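Local coordinates for glutamate ABC superfamily ATP binding cassette transporter, binding protein (Enterococcus faecium DO, PDB 5EYF) that probably captures extracellular glutamate for uptake by an ABC transporter, holding the amino acid between its two lobes, at residues I17-K22 / D44-I49; M30-I33 / V38-F41; A48-I53 / G58-V63; A81-M86 / D100-A105; T172-I177 / T196-G201. All coordinates share one frame; numbering follows the deposited sequence. Where two conformers were deposited one is given.

Contact 1 of 5, residues I17-K22 / D44-I49. With GLU (glutamic acid), chain E.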
# COMPACT_ATOMS: atom_id res chain seq x y z
N ILE B 17 27.36 -1.93 8.91
CA ILE B 17 26.56 -2.04 7.70
C ILE B 17 26.56 -0.69 7.00
O ILE B 17 26.43 0.35 7.65
CB ILE B 17 25.12 -2.48 7.99
CG1 ILE B 17 25.13 -3.86 8.66
CG2 ILE B 17 24.26 -2.47 6.68
CD1 ILE B 17 23.76 -4.28 9.08
N ILE B 18 26.75 -0.70 5.68
CA ILE B 18 26.85 0.51 4.87
C ILE B 18 25.56 0.68 4.08
O ILE B 18 25.21 -0.17 3.25
CB ILE B 18 28.04 0.44 3.91
CG1 ILE B 18 29.34 0.15 4.68
CG2 ILE B 18 28.15 1.75 3.13
CD1 ILE B 18 30.55 0.05 3.80
N TRP B 19 24.86 1.78 4.32
CA TRP B 19 23.52 1.99 3.80
C TRP B 19 23.55 3.12 2.78
O TRP B 19 24.12 4.18 3.05
CB TRP B 19 22.52 2.37 4.88
CG TRP B 19 22.30 1.35 5.92
CD1 TRP B 19 23.02 1.16 7.05
CD2 TRP B 19 21.24 0.37 5.95
NE1 TRP B 19 22.49 0.13 7.79
CE2 TRP B 19 21.39 -0.37 7.14
CE3 TRP B 19 20.18 0.06 5.09
CZ2 TRP B 19 20.55 -1.43 7.48
CZ3 TRP B 19 19.32 -0.96 5.45
CH2 TRP B 19 19.51 -1.71 6.63
N GLY B 20 22.94 2.88 1.63
CA GLY B 20 22.71 3.93 0.66
C GLY B 20 21.40 4.66 0.90
O GLY B 20 20.33 4.05 0.88
N VAL B 21 21.47 5.97 1.16
CA VAL B 21 20.31 6.78 1.52
C VAL B 21 20.30 8.03 0.68
O VAL B 21 21.34 8.48 0.18
CB VAL B 21 20.31 7.16 3.03
CG1 VAL B 21 20.16 5.92 3.93
CG2 VAL B 21 21.59 7.95 3.40
N LYS B 22 19.10 8.61 0.52
CA LYS B 22 19.00 9.93 -0.07
C LYS B 22 19.64 10.96 0.86
O LYS B 22 19.63 10.80 2.09
CB LYS B 22 17.54 10.30 -0.34
CG LYS B 22 16.78 9.29 -1.23
CD LYS B 22 17.52 8.98 -2.52
CE LYS B 22 16.65 8.22 -3.54
NZ LYS B 22 15.61 9.04 -4.23
N ASP B 44 16.65 6.48 10.19
CA ASP B 44 16.37 5.90 11.51
C ASP B 44 16.04 4.41 11.42
O ASP B 44 16.41 3.63 12.32
CB ASP B 44 15.23 6.66 12.19
CG ASP B 44 15.70 7.99 12.78
OD1 ASP B 44 16.92 8.30 12.73
OD2 ASP B 44 14.84 8.73 13.31
N ILE B 45 15.29 4.01 10.40
CA ILE B 45 15.05 2.59 10.18
C ILE B 45 16.37 1.85 9.97
O ILE B 45 16.59 0.76 10.51
CB ILE B 45 14.08 2.40 8.99
CG1 ILE B 45 12.64 2.93 9.32
CG2 ILE B 45 13.99 0.95 8.58
CD1 ILE B 45 11.87 2.06 10.32
N ALA B 46 17.28 2.42 9.15
CA ALA B 46 18.59 1.80 8.93
C ALA B 46 19.35 1.60 10.24
O ALA B 46 19.94 0.54 10.47
CB ALA B 46 19.42 2.67 7.99
N LYS B 47 19.39 2.64 11.08
CA LYS B 47 20.10 2.52 12.35
C LYS B 47 19.48 1.43 13.23
O LYS B 47 20.20 0.63 13.84
CB LYS B 47 20.11 3.86 13.08
CG LYS B 47 20.92 4.93 12.37
CD LYS B 47 20.79 6.26 13.06
CE LYS B 47 21.72 7.26 12.47
NZ LYS B 47 21.82 8.49 13.32
N ALA B 48 18.15 1.39 13.29
CA ALA B 48 17.49 0.40 14.13
C ALA B 48 17.74 -1.02 13.62
O ALA B 48 17.95 -1.95 14.41
CB ALA B 48 15.99 0.69 14.19
N ILE B 49 17.75 -1.21 12.29
CA ILE B 49 18.01 -2.53 11.75
C ILE B 49 19.43 -2.95 12.07
O ILE B 49 19.68 -4.10 12.45
CB ILE B 49 17.79 -2.53 10.22
CG1 ILE B 49 16.30 -2.41 9.95
CG2 ILE B 49 18.36 -3.80 9.59
CD1 ILE B 49 16.00 -2.18 8.47
N GLU E . 9.34 5.72 -4.68
CA GLU E . 9.50 6.08 -6.10
C GLU E . 10.57 5.21 -6.75
O GLU E . 11.19 4.37 -6.10
CB GLU E . 9.85 7.58 -6.27
CG GLU E . 10.94 8.10 -5.34
CD GLU E . 12.35 7.64 -5.70
OE1 GLU E . 13.17 7.55 -4.78
OE2 GLU E . 12.68 7.45 -6.89
OXT GLU E . 10.82 5.33 -7.97
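Trp19 and Ala46 meet as a CH-pi pair: the methyl CB of Ala46 stands 3.6 Å from the centroid of the Trp19 five-membered ring, only 13° off the ring normal. The helix thus reaches the strand over the flat of the indole. On the opposite face of the indole lies Ile17 CG2, offset toward the rim, so the ring is clamped between its own strand and the helix.

Plain apolar packing extends this at the far end of the indole. Ile49, about one helical turn beyond Ala46, brings CG2 to 3.8 Å from Trp19 CH2, near the plane of the ring, and its CD1 lies 4.0 Å from Trp19 CH2. The two side chains cross at about a right angle. Trp19 CG is anti to its carbonyl carbon (chi1 -63°), and with chi2 at 86° the indole gives a face to Ala46 and an edge to Ile49.

Two polar interactions flank the packing. The indole NE1 is hydrogen-bonded to Thr50 OG1, just past 44-49 on the same helix. Beyond the strand's C-terminal end, Lys22 folds its chain at chi2 and chi4 and places NZ 2.9 Å from OE1 of the bound glutamate, while Ser67 OG holds the same nitrogen.

Strand 59-64 follows helix 41-54 in the chain and runs beside and parallel to strand 16-21; strand, helix and strand form a beta-alpha-beta crossover, with the ligand met past the first strand's C-terminal end, in one lobe of a two-lobed family 3 solute-binding protein.

Contact 2 of 5, residues M30-I33 / V38-F41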
# COMPACT_ATOMS: atom_id res chain seq x y z
N MSE B 30 18.00 13.26 4.53
CA MSE B 30 18.33 14.64 4.23
C MSE B 30 19.60 15.01 4.97
O MSE B 30 19.66 14.85 6.17
CB MSE B 30 17.20 15.54 4.68
CG MSE B 30 17.62 16.94 4.97
SE MSE B 30 16.68 18.05 3.75
CE MSE B 30 17.66 17.61 2.15
N MSE B 31 20.61 15.50 4.25
CA MSE B 31 21.83 15.93 4.93
C MSE B 31 21.58 17.20 5.71
O MSE B 31 21.11 18.20 5.16
CB MSE B 31 22.95 16.16 3.93
CG MSE B 31 24.16 16.83 4.57
SE MSE B 31 25.02 15.76 5.98
CE MSE B 31 25.73 14.35 4.88
N ASP B 32 21.86 17.16 7.01
CA ASP B 32 21.74 18.33 7.86
C ASP B 32 23.09 19.03 7.90
O ASP B 32 24.09 18.43 8.29
CB ASP B 32 21.30 17.94 9.27
CG ASP B 32 21.16 19.14 10.18
OD1 ASP B 32 20.11 19.81 10.11
OD2 ASP B 32 22.10 19.41 10.95
N ILE B 33 23.10 20.29 7.48
CA ILE B 33 24.36 21.00 7.22
C ILE B 33 25.10 21.30 8.52
O ILE B 33 26.31 21.11 8.63
CB ILE B 33 24.10 22.28 6.41
CG1 ILE B 33 23.96 21.97 4.91
CG2 ILE B 33 25.21 23.30 6.62
CD1 ILE B 33 22.72 21.16 4.53
N VAL B 38 23.20 12.89 8.17
CA VAL B 38 21.97 12.67 7.43
C VAL B 38 20.89 12.23 8.41
O VAL B 38 21.16 11.53 9.39
CB VAL B 38 22.19 11.66 6.30
CG1 VAL B 38 22.55 10.28 6.85
CG2 VAL B 38 20.96 11.59 5.39
N GLN B 39 19.65 12.68 8.16
CA GLN B 39 18.52 12.46 9.05
C GLN B 39 17.28 12.08 8.26
O GLN B 39 17.13 12.47 7.10
CB GLN B 39 18.22 13.71 9.88
CG GLN B 39 19.37 14.18 10.74
CD GLN B 39 19.02 15.44 11.48
OE1 GLN B 39 18.50 16.39 10.90
NE2 GLN B 39 19.26 15.45 12.79
N GLY B 40 16.38 11.34 8.90
CA GLY B 40 15.11 11.00 8.28
C GLY B 40 14.63 9.63 8.70
O GLY B 40 15.30 8.88 9.39
N PHE B 41 13.40 9.31 8.28
CA PHE B 41 12.80 8.02 8.56
C PHE B 41 13.66 6.87 8.03
O PHE B 41 13.85 5.86 8.71
CB PHE B 41 11.39 7.98 7.95
CG PHE B 41 10.65 6.69 8.11
CD1 PHE B 41 10.06 6.37 9.33
CD2 PHE B 41 10.49 5.82 7.03
CE1 PHE B 41 9.35 5.19 9.48
CE2 PHE B 41 9.77 4.65 7.17
CZ PHE B 41 9.20 4.32 8.39
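Met30 and Gln39 form an antiparallel hydrogen-bonded pair. Met30 N donates to Gln39 O at 2.8 Å, in the carbonyl plane, and Gln39 N returns a bond to Met30 O at 2.9 Å, its donor lying 36° out of the plane of that carbonyl. The neighbouring pair, Met31 with Val38, is non-hydrogen-bonded and draws the strands to 4.1 Å between the CA atoms of Met31 and Val38, close enough for Val38 CA to make a CA-H...O contact with Met30 O.

The tight side of the hairpin belongs to Val38. Its CG2, anti to the backbone N because chi1 of 64° puts CG1 between N and the carbonyl carbon, reaches back along the opposing backbone to 3.5 Å from Met30 N. Met30 and Met31 are both selenomethionines; the selenium of Met31 stays more distant, its SE 4.0 Å from Val38 N.

On the other face, toward solvent, things are looser. Gln39 stretches its chain beyond CG and lays OE1 3.6 Å from Asp32 CB; amide and carboxylate planes are 44° apart, and the two polar groups only brush past each other. The acid turns elsewhere, with OD2 hydrogen-bonded to Ser35 OG in the connecting turn.

Strand 29-32 is central in a three-strand antiparallel sheet, flanked by 24-25 and 37-39. Val38 and Met31 both rest on Tyr23, and Gly40 is the N-cap of helix 41-54, whose first residue, Phe41, packs into helix 227-235 and meets Phe236 edge-to-face.

Contact 3 of 5, residues A48-I53 / G58-V63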
# COMPACT_ATOMS: atom_id res chain seq x y z
N ALA B 48 18.15 1.39 13.29
CA ALA B 48 17.49 0.40 14.13
C ALA B 48 17.74 -1.02 13.62
O ALA B 48 17.95 -1.95 14.41
CB ALA B 48 15.99 0.69 14.19
N ILE B 49 17.75 -1.21 12.29
CA ILE B 49 18.01 -2.53 11.75
C ILE B 49 19.43 -2.95 12.07
O ILE B 49 19.68 -4.10 12.45
CB ILE B 49 17.79 -2.53 10.22
CG1 ILE B 49 16.30 -2.41 9.95
CG2 ILE B 49 18.36 -3.80 9.59
CD1 ILE B 49 16.00 -2.18 8.47
N THR B 50 20.37 -2.03 11.91
CA THR B 50 21.76 -2.35 12.20
C THR B 50 21.93 -2.80 13.64
O THR B 50 22.68 -3.76 13.92
CB THR B 50 22.63 -1.13 11.91
OG1 THR B 50 22.41 -0.74 10.55
CG2 THR B 50 24.10 -1.53 12.05
N LYS B 51 21.23 -2.17 14.58
CA LYS B 51 21.36 -2.61 15.97
C LYS B 51 20.73 -3.99 16.19
O LYS B 51 21.23 -4.77 17.03
CB LYS B 51 20.74 -1.57 16.91
CG LYS B 51 21.45 -0.22 16.92
CD LYS B 51 22.93 -0.34 17.29
CE LYS B 51 23.54 1.03 17.62
NZ LYS B 51 25.03 1.03 17.75
N LYS B 52 19.65 -4.31 15.48
CA LYS B 52 19.10 -5.67 15.58
C LYS B 52 20.07 -6.70 15.02
O LYS B 52 20.24 -7.78 15.59
CB LYS B 52 17.76 -5.76 14.84
CG LYS B 52 16.62 -4.92 15.42
CD LYS B 52 16.34 -5.24 16.87
CE LYS B 52 15.00 -4.65 17.29
NZ LYS B 52 14.87 -4.79 18.78
N ILE B 53 20.71 -6.40 13.88
CA ILE B 53 21.53 -7.41 13.22
C ILE B 53 22.84 -7.60 13.98
O ILE B 53 23.25 -8.74 14.28
CB ILE B 53 21.79 -7.02 11.75
CG1 ILE B 53 20.46 -6.96 10.99
CG2 ILE B 53 22.81 -7.98 11.08
CD1 ILE B 53 20.63 -6.59 9.51
N GLY B 58 26.81 -2.16 17.08
CA GLY B 58 26.94 -2.20 15.63
C GLY B 58 26.99 -0.80 15.04
O GLY B 58 26.30 0.11 15.49
N LYS B 59 27.82 -0.63 14.02
CA LYS B 59 28.01 0.68 13.43
C LYS B 59 27.27 0.82 12.11
O LYS B 59 27.10 -0.14 11.36
CB LYS B 59 29.49 0.98 13.20
CG LYS B 59 30.29 1.12 14.46
CD LYS B 59 31.75 1.28 14.11
CE LYS B 59 32.05 2.63 13.44
NZ LYS B 59 32.13 3.75 14.43
N THR B 60 26.81 2.03 11.84
CA THR B 60 26.17 2.37 10.58
C THR B 60 27.09 3.30 9.80
O THR B 60 27.77 4.15 10.38
CB THR B 60 24.82 3.03 10.82
OG1 THR B 60 25.04 4.26 11.53
CG2 THR B 60 23.92 2.11 11.66
N GLU B 61 27.14 3.10 8.50
CA GLU B 61 27.76 4.04 7.59
C GLU B 61 26.74 4.40 6.53
O GLU B 61 26.02 3.53 6.02
CB GLU B 61 29.02 3.46 6.94
CG GLU B 61 29.86 4.52 6.26
CD GLU B 61 30.36 5.56 7.25
OE1 GLU B 61 30.42 5.24 8.46
OE2 GLU B 61 30.68 6.69 6.82
N PHE B 62 26.65 5.69 6.21
CA PHE B 62 25.74 6.17 5.19
C PHE B 62 26.51 6.70 3.98
O PHE B 62 27.55 7.36 4.12
CB PHE B 62 24.82 7.25 5.76
CG PHE B 62 23.84 6.70 6.78
CD1 PHE B 62 22.73 5.95 6.37
CD2 PHE B 62 24.02 6.92 8.13
CE1 PHE B 62 21.85 5.43 7.28
CE2 PHE B 62 23.11 6.39 9.06
CZ PHE B 62 22.03 5.64 8.64
N VAL B 63 26.00 6.35 2.80
CA VAL B 63 26.54 6.75 1.50
C VAL B 63 25.40 7.37 0.71
O VAL B 63 24.30 6.79 0.63
CB VAL B 63 27.14 5.55 0.74
CG1 VAL B 63 27.47 5.92 -0.70
CG2 VAL B 63 28.35 5.00 1.47
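Gly58 offers its carbonyl oxygen to Lys51: Lys51 NZ comes within 2.8 Å of Gly58 O, tilted 15° from the carbonyl plane. The lysine starts on the flank of the helix, bends at chi2 (-57°) and then runs extended, so that its ammonium group swings over the beginning of the strand. Asp56 O, in the turn between helix and strand, takes the same NZ, and the two carbonyls together pin this otherwise exposed side chain across the loop.

At Lys59 the strand begins. Its side chain points away from the helix, but its carbonyl oxygen faces it, with Thr50 CG2 3.4 Å from Lys59 O. The backbone of Lys59 is already hydrogen-bonded to Asn15 and Ile17. Strand 59-64 is an outermost strand of the three-stranded parallel sheet within this chain, and the short loop before it closes the second half of a beta-alpha-beta crossover that starts at strand 16-21.

Next comes Thr60, modelled in two conformers. In the one described here its methyl CG2 fits against the threonine on the helix, 3.4 Å from Thr50 OG1 and 3.7 Å from Thr50 CG2. The methyl simply lies against that hydroxyl, which is hydrogen-bonded to Ala46 O one turn back. Further along, Phe62 turns back to the same helix through Val43, Ala46 and Lys47, whereas Val63 packs on Ile18 of the adjoining strand.

Contact 4 of 5, residues A81-M86 / D100-A105. With GLU (glutamic acid), chain E.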
# COMPACT_ATOMS: atom_id res chain seq x y z
N ALA B 81 23.06 -2.06 1.25
CA ALA B 81 21.61 -2.03 1.10
C ALA B 81 21.21 -0.62 0.71
O ALA B 81 21.89 0.35 1.09
CB ALA B 81 20.91 -2.45 2.41
N ILE B 82 20.11 -0.52 -0.06
CA ILE B 82 19.48 0.76 -0.39
C ILE B 82 18.27 0.94 0.51
O ILE B 82 17.35 0.11 0.50
CB ILE B 82 19.02 0.83 -1.84
CG1 ILE B 82 20.15 0.59 -2.84
CG2 ILE B 82 18.36 2.18 -2.09
CD1 ILE B 82 19.58 0.31 -4.27
N ILE B 83 18.25 2.02 1.28
CA ILE B 83 17.01 2.43 1.95
C ILE B 83 16.82 3.90 1.59
O ILE B 83 17.41 4.80 2.19
CB ILE B 83 17.00 2.14 3.47
CG1 ILE B 83 15.58 2.35 4.02
CG2 ILE B 83 18.06 2.90 4.28
CD1 ILE B 83 15.47 1.86 5.47
N ALA B 84 16.01 4.15 0.56
CA ALA B 84 16.04 5.45 -0.10
C ALA B 84 14.75 5.61 -0.89
O ALA B 84 14.78 5.60 -2.13
CB ALA B 84 17.27 5.59 -1.03
N THR B 85 13.62 5.69 -0.19
CA THR B 85 12.27 5.88 -0.77
C THR B 85 12.07 5.04 -2.03
O THR B 85 11.58 5.53 -3.05
CB THR B 85 11.97 7.37 -1.05
OG1 THR B 85 12.89 7.91 -2.04
CG2 THR B 85 12.09 8.18 0.23
N MSE B 86 12.44 3.77 -1.96
CA MSE B 86 12.49 2.93 -3.16
C MSE B 86 11.33 1.97 -3.29
O MSE B 86 11.19 1.05 -2.48
CB MSE B 86 13.78 2.13 -3.17
CG MSE B 86 14.02 1.46 -4.54
SE MSE B 86 15.82 0.71 -4.48
CE MSE B 86 15.84 -0.17 -6.20
N ASP B 100 10.86 -7.01 3.14
CA ASP B 100 9.47 -6.67 3.41
C ASP B 100 9.25 -5.15 3.31
O ASP B 100 10.15 -4.34 3.57
CB ASP B 100 9.07 -7.15 4.81
CG ASP B 100 9.08 -8.65 4.94
OD1 ASP B 100 8.88 -9.36 3.93
OD2 ASP B 100 9.23 -9.14 6.07
N VAL B 101 8.02 -4.79 2.95
CA VAL B 101 7.62 -3.38 2.83
C VAL B 101 7.73 -2.70 4.18
O VAL B 101 7.29 -3.23 5.20
CB VAL B 101 6.20 -3.29 2.28
CG1 VAL B 101 5.62 -1.84 2.32
CG2 VAL B 101 6.15 -3.82 0.83
N TYR B 102 8.33 -1.51 4.21
CA TYR B 102 8.41 -0.77 5.47
C TYR B 102 7.72 0.60 5.44
O TYR B 102 7.68 1.28 6.48
CB TYR B 102 9.90 -0.63 5.93
CG TYR B 102 10.68 0.34 5.08
CD1 TYR B 102 10.84 1.67 5.49
CD2 TYR B 102 11.22 -0.05 3.84
CE1 TYR B 102 11.50 2.58 4.70
CE2 TYR B 102 11.90 0.88 3.04
CZ TYR B 102 12.00 2.18 3.46
OH TYR B 102 12.62 3.12 2.65
N PHE B 103 7.18 1.04 4.29
CA PHE B 103 6.43 2.29 4.20
C PHE B 103 5.49 2.17 3.00
O PHE B 103 5.89 1.65 1.96
CB PHE B 103 7.37 3.51 4.01
CG PHE B 103 6.67 4.85 4.15
CD1 PHE B 103 6.57 5.48 5.38
CD2 PHE B 103 6.07 5.46 3.04
CE1 PHE B 103 5.89 6.69 5.52
CE2 PHE B 103 5.42 6.69 3.17
CZ PHE B 103 5.32 7.30 4.41
N ASP B 104 4.28 2.71 3.13
CA ASP B 104 3.24 2.60 2.12
C ASP B 104 2.93 3.98 1.51
O ASP B 104 2.06 4.69 2.00
CB ASP B 104 2.02 1.97 2.80
CG ASP B 104 1.04 1.38 1.84
OD1 ASP B 104 1.32 1.41 0.63
OD2 ASP B 104 -0.01 0.85 2.32
N ALA B 105 3.66 4.35 0.46
CA ALA B 105 3.46 5.65 -0.19
C ALA B 105 2.54 5.51 -1.40
O ALA B 105 2.02 4.43 -1.70
CB ALA B 105 4.82 6.28 -0.56
N GLU E . 9.34 5.72 -4.68
CA GLU E . 9.50 6.08 -6.10
C GLU E . 10.57 5.21 -6.75
O GLU E . 11.19 4.37 -6.10
CB GLU E . 9.85 7.58 -6.27
CG GLU E . 10.94 8.10 -5.34
CD GLU E . 12.35 7.64 -5.70
OE1 GLU E . 13.17 7.55 -4.78
OE2 GLU E . 12.68 7.45 -6.89
OXT GLU E . 10.82 5.33 -7.97
O HOH W 1 13.78 2.30 0.23
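Ile83 and Tyr102 pack together beside the ligand pocket of this family 3 solute-binding fold. Segment 81-86 leaves the parallel sheet, and Tyr102 comes just before strand 103-112 of the mixed sheet.

The apolar part is a single side-chain pair. Ile83 CG1, anti to the backbone N (chi1 -169°), extends to 3.6 Å from Tyr102 CZ, and its CD1 lies over one face of the phenol, offset toward the rim. The two side chains meet at a slant.

Polar contacts gather at the phenol oxygen. One water, in the plane of the ring at its edge, accepts from Ala84 N (2.9 Å) and from Met86 N (3.0 Å) and gives a hydrogen to Tyr102 OH 2.8 Å away. It ties the bend of 81-86 to the tyrosine without any direct hydrogen bond between the segments. Asp42 supports the same place, OD1 bonding to Tyr102 OH and OD2 to Thr85 N.

Ligand contacts follow from that bend. Thr85 has positive phi and psi (41° and 48°), a left-handed helical backbone conformation that turns its carbonyl to the bound glutamate, while its first torsion sets OG1 between the backbone N and the carbonyl carbon, within reach of the ligand's side chain. The glutamate N donates to Thr85 O at 2.8 Å, and Thr85 OG1 donates to the glutamate OE1, also at 2.8 Å.

Contact 5 of 5, residues T172-I177 / T196-G201. With MG (magnesium ion), chain D; GLU (glutamic acid), chain E.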
# COMPACT_ATOMS: atom_id res chain seq x y z
N THR B 172 5.08 16.10 -9.53
CA THR B 172 4.69 14.76 -9.09
C THR B 172 5.87 13.96 -8.56
O THR B 172 6.99 14.04 -9.09
CB THR B 172 3.97 14.02 -10.24
OG1 THR B 172 3.36 12.84 -9.70
CG2 THR B 172 4.91 13.61 -11.37
N THR B 173 5.61 13.24 -7.47
CA THR B 173 6.47 12.20 -6.92
C THR B 173 5.65 11.62 -5.77
O THR B 173 4.43 11.82 -5.75
CB THR B 173 7.87 12.71 -6.49
OG1 THR B 173 8.64 11.61 -5.95
CG2 THR B 173 7.80 13.80 -5.42
N ASP B 174 6.27 10.88 -4.86
CA ASP B 174 5.48 10.20 -3.85
C ASP B 174 4.86 11.21 -2.90
O ASP B 174 5.48 12.22 -2.55
CB ASP B 174 6.34 9.23 -3.05
CG ASP B 174 6.93 8.09 -3.87
OD1 ASP B 174 6.46 7.86 -5.01
OD2 ASP B 174 7.90 7.43 -3.37
N ASN B 175 3.65 10.92 -2.44
CA ASN B 175 2.96 11.82 -1.52
C ASN B 175 3.81 12.20 -0.31
O ASN B 175 3.88 13.38 0.04
CB ASN B 175 1.63 11.21 -1.07
CG ASN B 175 1.75 9.83 -0.41
OD1 ASN B 175 2.78 9.13 -0.43
ND2 ASN B 175 0.65 9.43 0.17
N ALA B 176 4.49 11.23 0.30
CA ALA B 176 5.26 11.51 1.52
C ALA B 176 6.43 12.43 1.23
O ALA B 176 6.85 13.19 2.12
CB ALA B 176 5.79 10.22 2.15
N ILE B 177 6.97 12.36 0.02
CA ILE B 177 8.05 13.25 -0.37
C ILE B 177 7.52 14.65 -0.62
O ILE B 177 8.11 15.64 -0.17
CB ILE B 177 8.77 12.69 -1.61
CG1 ILE B 177 9.39 11.32 -1.27
CG2 ILE B 177 9.82 13.70 -2.12
CD1 ILE B 177 9.97 10.58 -2.45
N THR B 196 -1.14 5.98 -7.50
CA THR B 196 -0.44 4.70 -7.52
C THR B 196 -0.27 4.21 -6.09
O THR B 196 -0.46 4.96 -5.13
CB THR B 196 0.96 4.79 -8.13
OG1 THR B 196 1.81 5.50 -7.23
CG2 THR B 196 0.94 5.48 -9.51
N ASN B 197 0.14 2.95 -5.96
CA ASN B 197 0.70 2.48 -4.69
C ASN B 197 2.21 2.41 -4.84
O ASN B 197 2.71 1.91 -5.84
CB ASN B 197 0.12 1.12 -4.33
CG ASN B 197 -1.35 1.19 -4.07
OD1 ASN B 197 -1.83 2.18 -3.52
ND2 ASN B 197 -2.07 0.18 -4.49
N GLU B 198 2.94 2.91 -3.84
CA GLU B 198 4.40 2.93 -3.86
C GLU B 198 4.89 2.32 -2.56
O GLU B 198 5.28 3.04 -1.64
CB GLU B 198 4.95 4.35 -4.02
CG GLU B 198 4.46 5.10 -5.27
CD GLU B 198 5.02 4.58 -6.58
OE1 GLU B 198 6.15 4.09 -6.65
OE2 GLU B 198 4.31 4.69 -7.61
N PRO B 199 4.86 0.99 -2.44
CA PRO B 199 5.39 0.34 -1.22
C PRO B 199 6.92 0.37 -1.22
O PRO B 199 7.56 -0.11 -2.16
CB PRO B 199 4.87 -1.09 -1.32
CG PRO B 199 4.67 -1.30 -2.80
CD PRO B 199 4.27 0.02 -3.39
N TYR B 200 7.51 0.94 -0.17
CA TYR B 200 8.97 1.01 -0.12
C TYR B 200 9.55 -0.27 0.46
O TYR B 200 9.05 -0.81 1.46
CB TYR B 200 9.43 2.16 0.77
CG TYR B 200 9.07 3.55 0.33
CD1 TYR B 200 8.56 3.82 -0.94
CD2 TYR B 200 9.31 4.62 1.19
CE1 TYR B 200 8.26 5.12 -1.31
CE2 TYR B 200 9.02 5.92 0.83
CZ TYR B 200 8.49 6.16 -0.42
OH TYR B 200 8.23 7.48 -0.78
N GLY B 201 10.64 -0.72 -0.16
CA GLY B 201 11.42 -1.83 0.37
C GLY B 201 12.88 -1.45 0.46
O GLY B 201 13.34 -0.45 -0.11
MG MG D . -2.12 3.06 -1.64
N GLU E . 9.34 5.72 -4.68
CA GLU E . 9.50 6.08 -6.10
C GLU E . 10.57 5.21 -6.75
O GLU E . 11.19 4.37 -6.10
CB GLU E . 9.85 7.58 -6.27
CG GLU E . 10.94 8.10 -5.34
CD GLU E . 12.35 7.64 -5.70
OE1 GLU E . 13.17 7.55 -4.78
OE2 GLU E . 12.68 7.45 -6.89
OXT GLU E . 10.82 5.33 -7.97
O HOH W 2 -1.54 4.86 -2.53
O HOH W 3 -0.17 2.70 -1.15
O HOH W 4 -4.12 3.59 -1.88
O HOH W 5 -2.80 1.19 -0.95
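Tyr200 gives its hydroxyl proton to Asp174 across a short bond, Tyr200 OH to Asp174 OD2 2.6 Å, arriving on the anti side of the carboxylate and 17° out of its plane. The two side chains come from opposite directions. With chi2 at -11°, the Tyr200 ring meets Asp174 OD2 at its edge, in the ring plane.

Asp174, its CG anti to the carbonyl carbon, carries the acid inward, where the ammonium nitrogen N of the bound glutamate also donates to Asp174 OD2, at 2.6 Å.

Glu198 bends sharply at chi2 (-71°). The fold lays its CG 3.4 Å from Asp174 OD1. Glu198 OE2 accepts from Thr196 OG1 at 2.7 Å through its anti lone pair, while OE1 stays toward the ligand and is hydrogen-bonded to Thr87 OG1. Ile177 CD1 packs against the tyrosine hydroxyl and the ligand CG. Outside the pocket, Asn197 OD1 binds a magnesium ion at 2.1 Å with four waters, Asn197 of the second subunit completing six ligands.

Asp174 OD1 and Glu198 OE1 lie 4.1 Å apart, a like-charge pairing that the ligand's ammonium group would offset, consistent with a pocket made to recognise an amino acid's alpha-amino end.

In the fold
Contacts 1, 4 and 5 are buried and all reach the bound glutamate, while contact 2 lies at the surface and contact 3 is only partly buried, away from the annotated sites. Contacts 1 and 3 share helix 41-54 and neighbouring strands of one parallel sheet, which contact 4 also joins through strand 81-82; contact 2 is nested between the segments of contact 1. Contacts 4 and 5 meet on strands 103-112 and 198-205. The chemistry shifts accordingly: aromatic and apolar packing in contact 1, backbone pairing in contact 2, a lysine reaching a carbonyl in contact 3, a bridging water in contact 4, and an aspartate and a tyrosine by the ligand's amine in contact 5.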